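Local coordinates for hemolysin-related protein (Vibrio cholerae serotype O1, PDB 6MLT), which is a secreted, metal-binding protein of the biofilm matrix that probably binds carbohydrate and takes part in biofilm adhesion, at residues 18-23 and 550-555; 28-33 and 60-65. One frame throughout, in Å; residues are numbered along the deposited sequence.

Interaction 1: residues 18-23 and 550-555; sequences SWSTSV and VNHGVF
Trp-19 and Val-554 form an antiparallel hydrogen-bonded pair in the closing blade of a beta-propeller, where a strand from the start of the chain takes the outermost place beside a strand near its end, a Velcro closure. Two backbone bonds join this pair: Trp-19 N to Val-554 O at 2.8 Å and Val-554 N to Trp-19 O at 2.9 Å, both close to straight. Trp-19 O also receives a CA-H...O contact from Gly-553 CA at 3.2 Å; glycine has no side chain to keep the carbonyl away. Among the apolar contacts, Ser-18 CB lies 3.5 Å from Phe-555 CD2, on their shared sheet face. The Trp-19 and Val-554 side chains lie on the other face, against Leu-76 of the neighbouring blade. With CG anti to the backbone N (chi1 178°), Trp-19 meets Gly-553 CA at its ring edge through CE3; NE1 is hydrogen-bonded to Glu-83 OE1. Past the last bridge come side-chain contacts. Ser-20 OG donates to His-552 O at 2.9 Å. The His-552 ring has its ND1 hydrogen-bonded to Asp-543, while NE2 makes a weak, bent bond to Ser-20 O at 3.3 Å; a water bridges the same two atoms, 2.9 Å from NE2.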
loop_
_atom_site.group_PDB
_atom_site.type_symbol
_atom_site.label_atom_id
_atom_site.label_comp_id
_atom_site.label_asym_id
_atom_site.label_seq_id
_atom_site.Cartn_x
_atom_site.Cartn_y
_atom_site.Cartn_z
ATOM N N SER A 18 22.895 -17.173 8.825
ATOM C CA SER A 18 21.795 -18.081 9.104
ATOM C C SER A 18 21.771 -18.387 10.592
ATOM O O SER A 18 22.795 -18.299 11.279
ATOM C CB SER A 18 21.904 -19.387 8.294
ATOM O OG SER A 18 23.012 -20.158 8.708
ATOM N N TRP A 19 20.582 -18.719 11.081
ATOM C CA TRP A 19 20.373 -19.179 12.444
ATOM C C TRP A 19 19.660 -20.519 12.372
ATOM O O TRP A 19 18.653 -20.650 11.670
ATOM C CB TRP A 19 19.544 -18.169 13.250
ATOM C CG TRP A 19 19.246 -18.603 14.649
ATOM C CD1 TRP A 19 19.920 -18.246 15.783
ATOM C CD2 TRP A 19 18.202 -19.490 15.069
ATOM N NE1 TRP A 19 19.362 -18.857 16.876
ATOM C CE2 TRP A 19 18.304 -19.623 16.465
ATOM C CE3 TRP A 19 17.188 -20.181 14.398
ATOM C CZ2 TRP A 19 17.437 -20.423 17.205
ATOM C CZ3 TRP A 19 16.332 -20.981 15.131
ATOM C CH2 TRP A 19 16.460 -21.094 16.521
ATOM N N SER A 20 20.179 -21.511 13.091
ATOM C CA SER A 20 19.573 -22.837 13.071
ATOM C C SER A 20 19.595 -23.535 14.417
ATOM O O SER A 20 19.007 -24.615 14.534
ATOM C CB SER A 20 20.277 -23.729 12.042
ATOM O OG SER A 20 20.097 -23.216 10.732
ATOM N N THR A 21 20.228 -22.963 15.432
ATOM C CA THR A 21 20.363 -23.648 16.707
ATOM C C THR A 21 20.615 -22.627 17.804
ATOM O O THR A 21 20.981 -21.480 17.541
ATOM C CB THR A 21 21.498 -24.674 16.671
ATOM O OG1 THR A 21 21.606 -25.298 17.955
ATOM C CG2 THR A 21 22.818 -24.002 16.313
ATOM N N SER A 22 20.435 -23.077 19.042
ATOM C CA SER A 22 20.556 -22.212 20.204
ATOM C C SER A 22 20.890 -23.072 21.412
ATOM O O SER A 22 20.544 -24.253 21.458
ATOM C CB SER A 22 19.258 -21.434 20.449
ATOM O OG SER A 22 19.317 -20.678 21.648
ATOM N N VAL A 23 21.573 -22.468 22.384
ATOM C CA VAL A 23 21.733 -23.118 23.679
ATOM C C VAL A 23 20.456 -23.031 24.503
ATOM O O VAL A 23 20.277 -23.814 25.442
ATOM C CB VAL A 23 22.904 -22.511 24.467
ATOM C CG1 VAL A 23 24.192 -22.635 23.668
ATOM C CG2 VAL A 23 22.619 -21.059 24.822
ATOM N N VAL A 550 15.108 -29.719 3.809
ATOM C CA VAL A 550 16.325 -29.095 3.300
ATOM C C VAL A 550 17.057 -28.399 4.439
ATOM O O VAL A 550 18.245 -28.650 4.674
ATOM C CB VAL A 550 16.018 -28.091 2.176
ATOM C CG1 VAL A 550 17.298 -27.355 1.745
ATOM C CG2 VAL A 550 15.383 -28.798 0.991
ATOM N N ASN A 551 16.359 -27.507 5.140
ATOM C CA ASN A 551 16.994 -26.688 6.163
ATOM C C ASN A 551 15.949 -26.258 7.183
ATOM O O ASN A 551 14.751 -26.507 7.020
ATOM C CB ASN A 551 17.704 -25.479 5.534
ATOM C CG ASN A 551 16.759 -24.573 4.748
ATOM O OD1 ASN A 551 15.766 -25.026 4.188
ATOM N ND2 ASN A 551 17.076 -23.286 4.705
ATOM N N HIS A 552 16.424 -25.636 8.262
ATOM C CA HIS A 552 15.542 -25.134 9.305
ATOM C C HIS A 552 16.165 -23.906 9.951
ATOM O O HIS A 552 17.383 -23.828 10.109
ATOM C CB HIS A 552 15.253 -26.201 10.372
ATOM C CG HIS A 552 16.475 -26.680 11.103
ATOM N ND1 HIS A 552 17.173 -27.808 10.728
ATOM C CD2 HIS A 552 17.096 -26.204 12.209
ATOM C CE1 HIS A 552 18.179 -28.000 11.565
ATOM N NE2 HIS A 552 18.157 -27.038 12.470
ATOM N N GLY A 553 15.312 -22.950 10.322
ATOM C CA GLY A 553 15.721 -21.760 11.047
ATOM C C GLY A 553 15.418 -20.503 10.254
ATOM O O GLY A 553 14.328 -20.355 9.689
ATOM N N VAL A 554 16.393 -19.602 10.216
ATOM C CA VAL A 554 16.268 -18.309 9.544
ATOM C C VAL A 554 17.497 -18.123 8.670
ATOM O O VAL A 554 18.629 -18.280 9.146
ATOM C CB VAL A 554 16.134 -17.148 10.549
ATOM C CG1 VAL A 554 16.001 -15.812 9.814
ATOM C CG2 VAL A 554 14.941 -17.369 11.468
ATOM N N PHE A 555 17.274 -17.766 7.413
ATOM C CA PHE A 555 18.341 -17.628 6.436
ATOM C C PHE A 555 18.222 -16.262 5.782
ATOM O O PHE A 555 17.147 -15.887 5.306
ATOM C CB PHE A 555 18.282 -18.766 5.408
ATOM C CG PHE A 555 18.603 -20.102 6.011
ATOM C CD1 PHE A 555 17.686 -20.743 6.824
ATOM C CD2 PHE A 555 19.842 -20.682 5.824
ATOM C CE1 PHE A 555 17.995 -21.955 7.419
ATOM C CE2 PHE A 555 20.152 -21.890 6.419
ATOM C CZ PHE A 555 19.227 -22.523 7.214
HETATM O O HOH W 1 20.085 -27.500 14.521
#

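Interaction 2: residues 28-33 and 60-65; sequences SNQVMA and VTFEGN
Gln-30 sets its CB over one face of the Phe-62 ring, 3.5 Å from the centroid and 16° off its normal, a CH-pi contact. CG lies 3.3 Å from Phe-62 O and also comes near Gly-64 O, a buried carbonyl with no hydrogen-bonding partner in the model. The chain then bends (chi2 -76° for CD) and its amide leads away from Phe-62: OE1 accepts from Asp-543 N, while NE2 gives a 3.2 Å bond to Asn-29 OD1, from above that carbonyl plane. A water ties the same Asn-29 oxygen to Gly-64 N. The backbones are paired by Gln-30 N to Phe-62 O and Phe-62 N to Gln-30 O, each 2.9 Å; Phe-62 CG lies between its backbone N and carbonyl carbon (chi1 62°), with the ring under Gln-30 CB. Met-32 N is at the ring's edge, and Met-32 CB is 3.8 Å from Phe-62 CE1. Where segment 28-33 starts, Ser-28 OG and Thr-61 OG1 share a 2.8 Å hydrogen bond. Arg-74 of the next strand reaches Thr-61 OG1 and Ser-28 O. With both Asn-29 and Gln-30 set opposite Phe-62, strand 28-30 of this first propeller blade carries a classic beta bulge.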
loop_
_atom_site.group_PDB
_atom_site.type_symbol
_atom_site.label_atom_id
_atom_site.label_comp_id
_atom_site.label_asym_id
_atom_site.label_seq_id
_atom_site.Cartn_x
_atom_site.Cartn_y
_atom_site.Cartn_z
ATOM N N SER A 28 14.006 -26.432 19.763
ATOM C CA SER A 28 13.023 -25.510 19.189
ATOM C C SER A 28 13.738 -24.700 18.120
ATOM O O SER A 28 14.242 -23.605 18.372
ATOM C CB SER A 28 12.424 -24.618 20.269
ATOM O OG SER A 28 11.465 -23.725 19.730
ATOM N N ASN A 29 13.800 -25.250 16.905
ATOM C CA ASN A 29 14.623 -24.637 15.868
ATOM C C ASN A 29 13.946 -24.628 14.500
ATOM O O ASN A 29 14.627 -24.429 13.488
ATOM C CB ASN A 29 15.968 -25.363 15.766
ATOM C CG ASN A 29 15.804 -26.832 15.470
ATOM O OD1 ASN A 29 14.698 -27.303 15.217
ATOM N ND2 ASN A 29 16.906 -27.565 15.492
ATOM N N GLN A 30 12.635 -24.843 14.445
ATOM C CA GLN A 30 11.854 -24.793 13.213
ATOM C C GLN A 30 11.077 -23.485 13.171
ATOM O O GLN A 30 10.608 -23.008 14.208
ATOM C CB GLN A 30 10.870 -25.965 13.141
ATOM C CG GLN A 30 11.471 -27.342 13.400
ATOM C CD GLN A 30 12.272 -27.859 12.220
ATOM O OE1 GLN A 30 11.807 -27.832 11.082
ATOM N NE2 GLN A 30 13.484 -28.328 12.485
ATOM N N VAL A 31 10.925 -22.912 11.978
ATOM C CA VAL A 31 10.186 -21.659 11.827
ATOM C C VAL A 31 9.260 -21.774 10.625
ATOM O O VAL A 31 9.671 -22.236 9.553
ATOM C CB VAL A 31 11.130 -20.449 11.684
ATOM C CG1 VAL A 31 10.341 -19.157 11.704
ATOM C CG2 VAL A 31 12.161 -20.447 12.806
ATOM N N MET A 32 7.998 -21.363 10.804
ATOM C CA MET A 32 7.018 -21.443 9.724
ATOM C C MET A 32 6.043 -20.269 9.766
ATOM O O MET A 32 4.904 -20.390 9.299
ATOM C CB MET A 32 6.274 -22.794 9.785
ATOM C CG MET A 32 5.520 -23.158 8.502
ATOM S SD MET A 32 5.345 -24.950 8.266
ATOM C CE MET A 32 4.586 -25.437 9.823
ATOM N N ALA A 33 6.474 -19.129 10.305
ATOM C CA ALA A 33 5.699 -17.898 10.286
ATOM C C ALA A 33 6.586 -16.773 9.776
ATOM O O ALA A 33 7.805 -16.784 9.973
ATOM C CB ALA A 33 5.143 -17.546 11.674
ATOM N N VAL A 60 9.258 -16.962 15.679
ATOM C CA VAL A 60 8.765 -17.898 16.681
ATOM C C VAL A 60 9.224 -19.290 16.262
ATOM O O VAL A 60 8.937 -19.727 15.142
ATOM C CB VAL A 60 7.235 -17.836 16.817
ATOM C CG1 VAL A 60 6.768 -18.734 17.960
ATOM C CG2 VAL A 60 6.765 -16.382 17.026
ATOM N N THR A 61 9.943 -19.980 17.148
ATOM C CA THR A 61 10.507 -21.288 16.842
ATOM C C THR A 61 9.715 -22.397 17.528
ATOM O O THR A 61 9.212 -22.222 18.644
ATOM C CB THR A 61 11.980 -21.374 17.271
ATOM O OG1 THR A 61 12.095 -21.203 18.695
ATOM C CG2 THR A 61 12.800 -20.308 16.577
ATOM N N PHE A 62 9.612 -23.549 16.856
ATOM C CA PHE A 62 8.951 -24.729 17.407
ATOM C C PHE A 62 9.803 -25.969 17.161
ATOM O O PHE A 62 10.745 -25.963 16.365
ATOM C CB PHE A 62 7.547 -24.927 16.812
ATOM C CG PHE A 62 7.535 -25.164 15.334
ATOM C CD1 PHE A 62 7.507 -24.096 14.450
ATOM C CD2 PHE A 62 7.529 -26.453 14.819
ATOM C CE1 PHE A 62 7.481 -24.309 13.080
ATOM C CE2 PHE A 62 7.509 -26.669 13.450
ATOM C CZ PHE A 62 7.482 -25.595 12.584
ATOM N N GLU A 63 9.438 -27.049 17.852
ATOM C CA GLU A 63 10.157 -28.312 17.790
ATOM C C GLU A 63 9.435 -29.287 16.874
ATOM O O GLU A 63 8.209 -29.413 16.931
ATOM C CB GLU A 63 10.290 -28.938 19.182
ATOM C CG GLU A 63 11.019 -30.282 19.178
ATOM C CD GLU A 63 10.902 -31.037 20.494
ATOM O OE1 GLU A 63 10.095 -30.633 21.360
ATOM O OE2 GLU A 63 11.620 -32.048 20.650
ATOM N N GLY A 64 10.210 -29.990 16.053
ATOM C CA GLY A 64 9.660 -31.070 15.245
ATOM C C GLY A 64 8.479 -30.615 14.416
ATOM O O GLY A 64 8.549 -29.618 13.693
ATOM N N ASN A 65 7.376 -31.361 14.504
ATOM C CA ASN A 65 6.158 -31.025 13.781
ATOM C C ASN A 65 5.117 -30.361 14.678
ATOM O O ASN A 65 3.932 -30.353 14.338
ATOM C CB ASN A 65 5.569 -32.278 13.134
ATOM C CG ASN A 65 5.062 -33.285 14.150
ATOM O OD1 ASN A 65 5.081 -33.041 15.356
ATOM N ND2 ASN A 65 4.596 -34.424 13.661
HETATM O O HOH W 2 13.112 -29.680 15.792
HETATM O O HOH W 3 7.122 -20.614 13.346
HETATM O O HOH W 4 8.328 -16.504 12.818
#

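In the fold
The two contacts lie 10 Å apart, centre to centre, where the first and last blades of the eight-bladed propeller meet. Interaction 1 belongs to the last blade (strands 13-19 and 553-559), interaction 2 to the first (28-30 and 56-63). The chain runs from 13-19 to 28-30 and 60-65, returning at 550-555 only after the intervening blades, one with the beta-prism lectin inserted between strands 277-279 and 443-448. The blades touch directly: Trp-19 CH2 is 3.7 Å from Thr-61 CG2, and His-552 CD2 3.3 Å from Asn-29 O. Val-31 makes a backbone bond to Ala-541, and Asp-543 holds both sides, with N on Gln-30 OE1 and OD2 on His-552 ND1, so polar and apolar contacts close the ring.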